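Local coordinates for VP4 protein (Tellina virus 1, PDB 3P06), which probably acts as the viral serine protease that cleaves the birnavirus polyprotein into its final products, and was captured here as an intramolecular acyl-enzyme, at residues V78-Q83 with N94-A99; Q140-V145 with D158-V163. All blocks are in the same frame, centred on the assembly; numbering follows the deposited sequence.

Both contacts belong to the peptidase S50 region, but they lie at different depths: contact 1 is buried and apolar, contact 2 is a small polar contact at the surface. In contact 1, strand 75-81 meets strand 98-99 and the loop leading into it, both strands belonging to one mixed sheet, through prolines, aliphatic groups and the stem of one glutamine. Contact 2 joins helix 138-149 to the loop before strand 161-162 by a single side-chain-to-backbone hydrogen bond, and the same helix carries the predicted catalytic Lys141. The centres are 20 Å apart and the contacts do not touch, although Leu98 of contact 1 lies about 9 Å from Lys141, side chain to side chain.

Contact 1. Residues V78-Q83 with N94-A99; sequences VLPVVQ and NQPQLA
Gln95 lies across the ring of Pro80, the two side chains crossing at about a right angle. Starting at the backbone, Gln95 CB stands 3.9 Å from Pro80 CG. The next carbon makes the closest approach of the contact, Gln95 CG to Pro80 CG at 3.6 Å. Beyond it the amide carbon is still on the ring, with Gln95 CD 3.7 Å from Pro80 CG. At the tip, Gln95 OE1 passes Pro80 CD at 4.1 Å. With CG beside its backbone N (chi1 -63°), the extended chain lies across the proline ring. Three bonds from elsewhere fix the rotation of this buried amide, whose aliphatic stem serves as packing surface: OE1 accepts from Lys39 N, while NE2 donates to Pro92 O and His37 O. Pro96 continues the patch, its CD 4.2 Å from Pro80 CB, and both prolines also touch Phe27 of strand 21-31. Farther along, Leu98 CD2 meets Val78 CG1 at 3.9 Å; Val78 CG1 lies anti to the backbone N (chi1 -171°), which puts it on the leucine methyl, and the two side chains again cross nearly perpendicularly. In the order of the seven-stranded mixed sheet, three strands lie between 75-81 and 98-99, yet their side chains meet, consistent with a sheet that curls. The side chain of Leu98 lies about 7 Å from that of Ser102, the predicted nucleophile, placing this packing inside the curled beta-sheet core beside the protease active site.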
loop_
_atom_site.group_PDB
_atom_site.type_symbol
_atom_site.label_atom_id
_atom_site.label_comp_id
_atom_site.label_asym_id
_atom_site.label_seq_id
_atom_site.Cartn_x
_atom_site.Cartn_y
_atom_site.Cartn_z
ATOM N N VAL A 78 -3.644 6.541 -1.559
ATOM C CA VAL A 78 -2.625 5.563 -1.895
ATOM C C VAL A 78 -1.645 6.287 -2.786
ATOM O O VAL A 78 -2.042 6.795 -3.859
ATOM C CB VAL A 78 -3.303 4.336 -2.579
ATOM C CG1 VAL A 78 -2.361 3.241 -2.743
ATOM C CG2 VAL A 78 -4.417 3.788 -1.587
ATOM N N LEU A 79 -0.382 6.401 -2.352
ATOM C CA LEU A 79 0.587 7.211 -3.122
ATOM C C LEU A 79 1.804 6.361 -3.350
ATOM O O LEU A 79 2.180 5.593 -2.491
ATOM C CB LEU A 79 1.001 8.477 -2.300
ATOM C CG LEU A 79 -0.050 9.588 -2.184
ATOM C CD1 LEU A 79 0.444 10.681 -1.209
ATOM C CD2 LEU A 79 -0.335 10.242 -3.565
ATOM N N PRO A 80 2.434 6.505 -4.499
ATOM C CA PRO A 80 3.723 5.880 -4.633
ATOM C C PRO A 80 4.783 6.494 -3.682
ATOM O O PRO A 80 4.781 7.700 -3.481
ATOM C CB PRO A 80 4.146 6.234 -6.048
ATOM C CG PRO A 80 3.406 7.484 -6.414
ATOM C CD PRO A 80 2.082 7.410 -5.616
ATOM N N VAL A 81 5.751 5.701 -3.216
ATOM C CA VAL A 81 6.802 6.250 -2.348
ATOM C C VAL A 81 8.116 5.678 -2.782
ATOM O O VAL A 81 8.197 4.487 -3.187
ATOM C CB VAL A 81 6.545 5.954 -0.851
ATOM C CG1 VAL A 81 5.171 6.510 -0.417
ATOM C CG2 VAL A 81 6.606 4.467 -0.538
ATOM N N VAL A 82 9.160 6.494 -2.760
ATOM C CA VAL A 82 10.479 5.937 -3.074
ATOM C C VAL A 82 11.304 5.811 -1.803
ATOM O O VAL A 82 12.402 5.214 -1.825
ATOM C CB VAL A 82 11.241 6.781 -4.172
ATOM C CG1 VAL A 82 10.579 6.575 -5.561
ATOM C CG2 VAL A 82 11.335 8.321 -3.840
ATOM N N GLN A 83 10.813 6.435 -0.714
ATOM C CA GLN A 83 11.472 6.368 0.596
ATOM C C GLN A 83 10.435 6.428 1.653
ATOM O O GLN A 83 9.442 7.132 1.469
ATOM C CB GLN A 83 12.468 7.522 0.904
ATOM C CG GLN A 83 13.640 7.528 -0.015
ATOM C CD GLN A 83 14.641 8.638 0.286
ATOM O OE1 GLN A 83 14.533 9.351 1.274
ATOM N NE2 GLN A 83 15.641 8.756 -0.573
ATOM N N ASN A 94 7.184 11.509 -10.661
ATOM C CA ASN A 94 6.884 10.547 -11.681
ATOM C C ASN A 94 6.181 9.352 -11.091
ATOM O O ASN A 94 6.777 8.544 -10.399
ATOM C CB ASN A 94 8.126 10.195 -12.519
ATOM C CG ASN A 94 8.375 11.253 -13.629
ATOM O OD1 ASN A 94 8.275 10.951 -14.818
ATOM N ND2 ASN A 94 8.622 12.506 -13.231
ATOM N N GLN A 95 4.883 9.267 -11.384
ATOM C CA GLN A 95 4.027 8.324 -10.670
ATOM C C GLN A 95 3.366 7.320 -11.646
ATOM O O GLN A 95 2.806 7.701 -12.651
ATOM C CB GLN A 95 2.963 9.089 -9.950
ATOM C CG GLN A 95 3.549 10.010 -8.913
ATOM C CD GLN A 95 2.499 10.720 -8.063
ATOM O OE1 GLN A 95 1.279 10.458 -8.182
ATOM N NE2 GLN A 95 2.960 11.660 -7.228
ATOM N N PRO A 96 3.468 6.044 -11.340
ATOM C CA PRO A 96 2.789 5.056 -12.204
ATOM C C PRO A 96 1.281 4.924 -11.871
ATOM O O PRO A 96 0.796 5.211 -10.760
ATOM C CB PRO A 96 3.503 3.764 -11.860
ATOM C CG PRO A 96 3.836 3.917 -10.381
ATOM C CD PRO A 96 4.206 5.414 -10.215
ATOM N N GLN A 97 0.537 4.462 -12.853
ATOM C CA GLN A 97 -0.900 4.186 -12.679
ATOM C C GLN A 97 -1.036 3.026 -11.712
ATOM O O GLN A 97 -0.261 2.035 -11.781
ATOM C CB GLN A 97 -1.539 3.888 -14.035
ATOM C CG GLN A 97 -3.030 3.560 -13.906
ATOM C CD GLN A 97 -3.724 3.217 -15.243
ATOM O OE1 GLN A 97 -3.128 3.274 -16.292
ATOM N NE2 GLN A 97 -4.990 2.895 -15.170
ATOM N N LEU A 98 -1.941 3.166 -10.745
ATOM C CA LEU A 98 -2.164 2.120 -9.795
ATOM C C LEU A 98 -3.271 1.194 -10.279
ATOM O O LEU A 98 -4.332 1.659 -10.670
ATOM C CB LEU A 98 -2.638 2.730 -8.470
ATOM C CG LEU A 98 -2.961 1.711 -7.386
ATOM C CD1 LEU A 98 -1.624 1.006 -6.816
ATOM C CD2 LEU A 98 -3.670 2.438 -6.292
ATOM N N ALA A 99 -3.033 -0.103 -10.237
ATOM C CA ALA A 99 -3.967 -1.107 -10.771
ATOM C C ALA A 99 -4.211 -2.197 -9.767
ATOM O O ALA A 99 -3.342 -2.483 -8.960
ATOM C CB ALA A 99 -3.410 -1.719 -12.100
#

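Contact 2. Residues Q140-V145 with D158-V163. With SO4 (sulfate ion), chain B.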
loop_
_atom_site.group_PDB
_atom_site.type_symbol
_atom_site.label_atom_id
_atom_site.label_comp_id
_atom_site.label_asym_id
_atom_site.label_seq_id
_atom_site.Cartn_x
_atom_site.Cartn_y
_atom_site.Cartn_z
ATOM N N GLN A 140 6.796 -13.286 -5.356
ATOM C CA GLN A 140 7.367 -12.264 -6.239
ATOM C C GLN A 140 7.559 -10.891 -5.550
ATOM O O GLN A 140 8.553 -10.209 -5.847
ATOM C CB GLN A 140 6.532 -12.075 -7.497
ATOM C CG GLN A 140 6.404 -13.308 -8.323
ATOM C CD GLN A 140 7.462 -13.372 -9.389
ATOM O OE1 GLN A 140 8.626 -12.969 -9.177
ATOM N NE2 GLN A 140 7.075 -13.899 -10.564
ATOM N N LYS A 141 6.641 -10.519 -4.639
ATOM C CA LYS A 141 6.772 -9.244 -3.882
ATOM C C LYS A 141 7.877 -9.352 -2.842
ATOM O O LYS A 141 8.597 -8.379 -2.573
ATOM C CB LYS A 141 5.427 -8.734 -3.329
ATOM C CG LYS A 141 4.512 -8.343 -4.510
ATOM C CD LYS A 141 3.036 -8.391 -4.183
ATOM C CE LYS A 141 2.294 -7.574 -5.265
ATOM N NZ LYS A 141 0.935 -7.667 -4.717
ATOM N N GLN A 142 8.038 -10.546 -2.283
ATOM C CA GLN A 142 9.176 -10.820 -1.423
ATOM C C GLN A 142 10.463 -10.628 -2.217
ATOM O O GLN A 142 11.378 -9.919 -1.769
ATOM C CB GLN A 142 9.142 -12.265 -0.800
ATOM C CG GLN A 142 8.117 -12.432 0.354
ATOM C CD GLN A 142 8.593 -11.823 1.688
ATOM O OE1 GLN A 142 9.298 -10.801 1.712
ATOM N NE2 GLN A 142 8.163 -12.406 2.775
ATOM N N LEU A 143 10.533 -11.262 -3.388
ATOM C CA LEU A 143 11.773 -11.261 -4.175
ATOM C C LEU A 143 12.152 -9.922 -4.709
ATOM O O LEU A 143 13.340 -9.598 -4.788
ATOM C CB LEU A 143 11.649 -12.203 -5.424
ATOM C CG LEU A 143 11.754 -13.660 -5.133
ATOM C CD1 LEU A 143 11.254 -14.471 -6.358
ATOM C CD2 LEU A 143 13.174 -13.998 -4.856
ATOM N N LEU A 144 11.170 -9.151 -5.154
ATOM C CA LEU A 144 11.466 -7.926 -5.886
ATOM C C LEU A 144 11.301 -6.687 -5.052
ATOM O O LEU A 144 11.720 -5.619 -5.474
ATOM C CB LEU A 144 10.548 -7.794 -7.118
ATOM C CG LEU A 144 10.815 -8.909 -8.188
ATOM C CD1 LEU A 144 9.684 -8.987 -9.235
ATOM C CD2 LEU A 144 12.215 -8.804 -8.813
ATOM N N VAL A 145 10.648 -6.784 -3.896
ATOM C CA VAL A 145 10.484 -5.575 -3.116
ATOM C C VAL A 145 10.968 -5.710 -1.690
ATOM O O VAL A 145 11.867 -4.950 -1.255
ATOM C CB VAL A 145 8.971 -5.092 -3.076
ATOM C CG1 VAL A 145 8.868 -3.776 -2.294
ATOM C CG2 VAL A 145 8.431 -4.916 -4.482
ATOM N N ASP A 158 1.966 -18.457 3.388
ATOM C CA ASP A 158 2.872 -18.938 4.398
ATOM C C ASP A 158 4.324 -18.594 3.958
ATOM O O ASP A 158 5.236 -18.917 4.650
ATOM C CB ASP A 158 2.571 -20.398 4.838
ATOM C CG ASP A 158 2.545 -21.321 3.687
ATOM O OD1 ASP A 158 3.150 -20.909 2.671
ATOM O OD2 ASP A 158 1.951 -22.413 3.748
ATOM N N ARG A 159 4.530 -17.885 2.846
ATOM C CA ARG A 159 5.889 -17.418 2.596
ATOM C C ARG A 159 6.059 -15.919 2.993
ATOM O O ARG A 159 6.994 -15.252 2.577
ATOM C CB ARG A 159 6.381 -17.762 1.191
ATOM C CG ARG A 159 6.973 -19.285 1.140
ATOM C CD ARG A 159 7.766 -19.534 -0.052
ATOM N NE ARG A 159 6.913 -19.878 -1.177
ATOM C CZ ARG A 159 7.377 -20.305 -2.350
ATOM N NH1 ARG A 159 8.695 -20.411 -2.553
ATOM N NH2 ARG A 159 6.529 -20.597 -3.328
ATOM N N ALA A 160 5.110 -15.436 3.801
ATOM C CA ALA A 160 5.127 -14.092 4.322
ATOM C C ALA A 160 4.913 -14.195 5.832
ATOM O O ALA A 160 4.863 -15.308 6.397
ATOM C CB ALA A 160 4.003 -13.302 3.679
ATOM N N LEU A 161 4.767 -13.066 6.511
ATOM C CA LEU A 161 4.188 -13.149 7.851
ATOM C C LEU A 161 2.686 -13.345 7.667
ATOM O O LEU A 161 1.977 -12.443 7.186
ATOM C CB LEU A 161 4.486 -11.872 8.605
ATOM C CG LEU A 161 4.174 -11.751 10.096
ATOM C CD1 LEU A 161 4.657 -10.368 10.589
ATOM C CD2 LEU A 161 2.663 -11.942 10.287
ATOM N N LYS A 162 2.192 -14.536 7.976
ATOM C CA LYS A 162 0.841 -14.965 7.542
ATOM C C LYS A 162 -0.313 -14.347 8.336
ATOM O O LYS A 162 -0.370 -14.501 9.544
ATOM C CB LYS A 162 0.722 -16.500 7.540
ATOM C CG LYS A 162 -0.643 -16.971 6.977
ATOM C CD LYS A 162 -0.691 -18.453 6.528
ATOM C CE LYS A 162 -2.001 -18.683 5.766
ATOM N NZ LYS A 162 -2.176 -20.043 5.226
ATOM N N VAL A 163 -1.243 -13.665 7.655
ATOM C CA VAL A 163 -2.442 -13.166 8.271
ATOM C C VAL A 163 -3.635 -13.492 7.387
ATOM O O VAL A 163 -3.583 -13.344 6.172
ATOM C CB VAL A 163 -2.453 -11.598 8.525
ATOM C CG1 VAL A 163 -1.469 -11.199 9.618
ATOM C CG2 VAL A 163 -2.135 -10.812 7.270
HETATM S S SO4 B . -1.140 -10.349 -3.802
HETATM O O1 SO4 B . -1.821 -9.927 -2.604
HETATM O O2 SO4 B . 0.192 -10.814 -3.414
HETATM O O3 SO4 B . -1.912 -11.437 -4.366
HETATM O O4 SO4 B . -1.036 -9.369 -4.854
#
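Two groups grip Lys141 NZ, a sulfate oxygen and Thr124 OG1, while the next residue of the helix, Gln142, reaches across to the backbone of Arg159. Lys141 is the predicted partner of the nucleophile Ser102, whose side chain it touches, consistent with the Ser/Lys catalytic dyad of birnavirus VP4 proteases. Its CG lies beside the backbone N and the chain is extended beyond it, carrying Lys141 NZ to within 2.6 Å of sulfate O4. Along the way, Lys141 CD passes sulfate O2 at 3.8 Å. The ion, probably from the crystallisation liquor, also bonds to Leu136 N, Leu137 N and Thr124 OG1.

Gln142 points off at about a right angle to Lys141, towards the loop 158-160 that precedes strand 161-162, the edge of a small parallel sheet. Gln142 NE2 donates to Arg159 O at 3.1 Å. The bond is nearly straight (162° at the hydrogen) and enters in the carbonyl plane on a lone pair, with a C=O...N angle of 141°. A bend at chi2 (-77°) swings the amide into this position and keeps Gln142 CG 3.8 Å from the same oxygen. Arg159 contributes its backbone carbonyl to this bond; the end of its side chain leads away from 140-145, though the side chain also touches Val139 in the first turn of the same helix. Just 81 Å² is buried, so between these two segments the contact rests on little more than one amide. Beyond the bonded oxygen, Gln142 NE2 lies 3.8 Å from Ala160 CA and 4.4 Å from Ala160 CB.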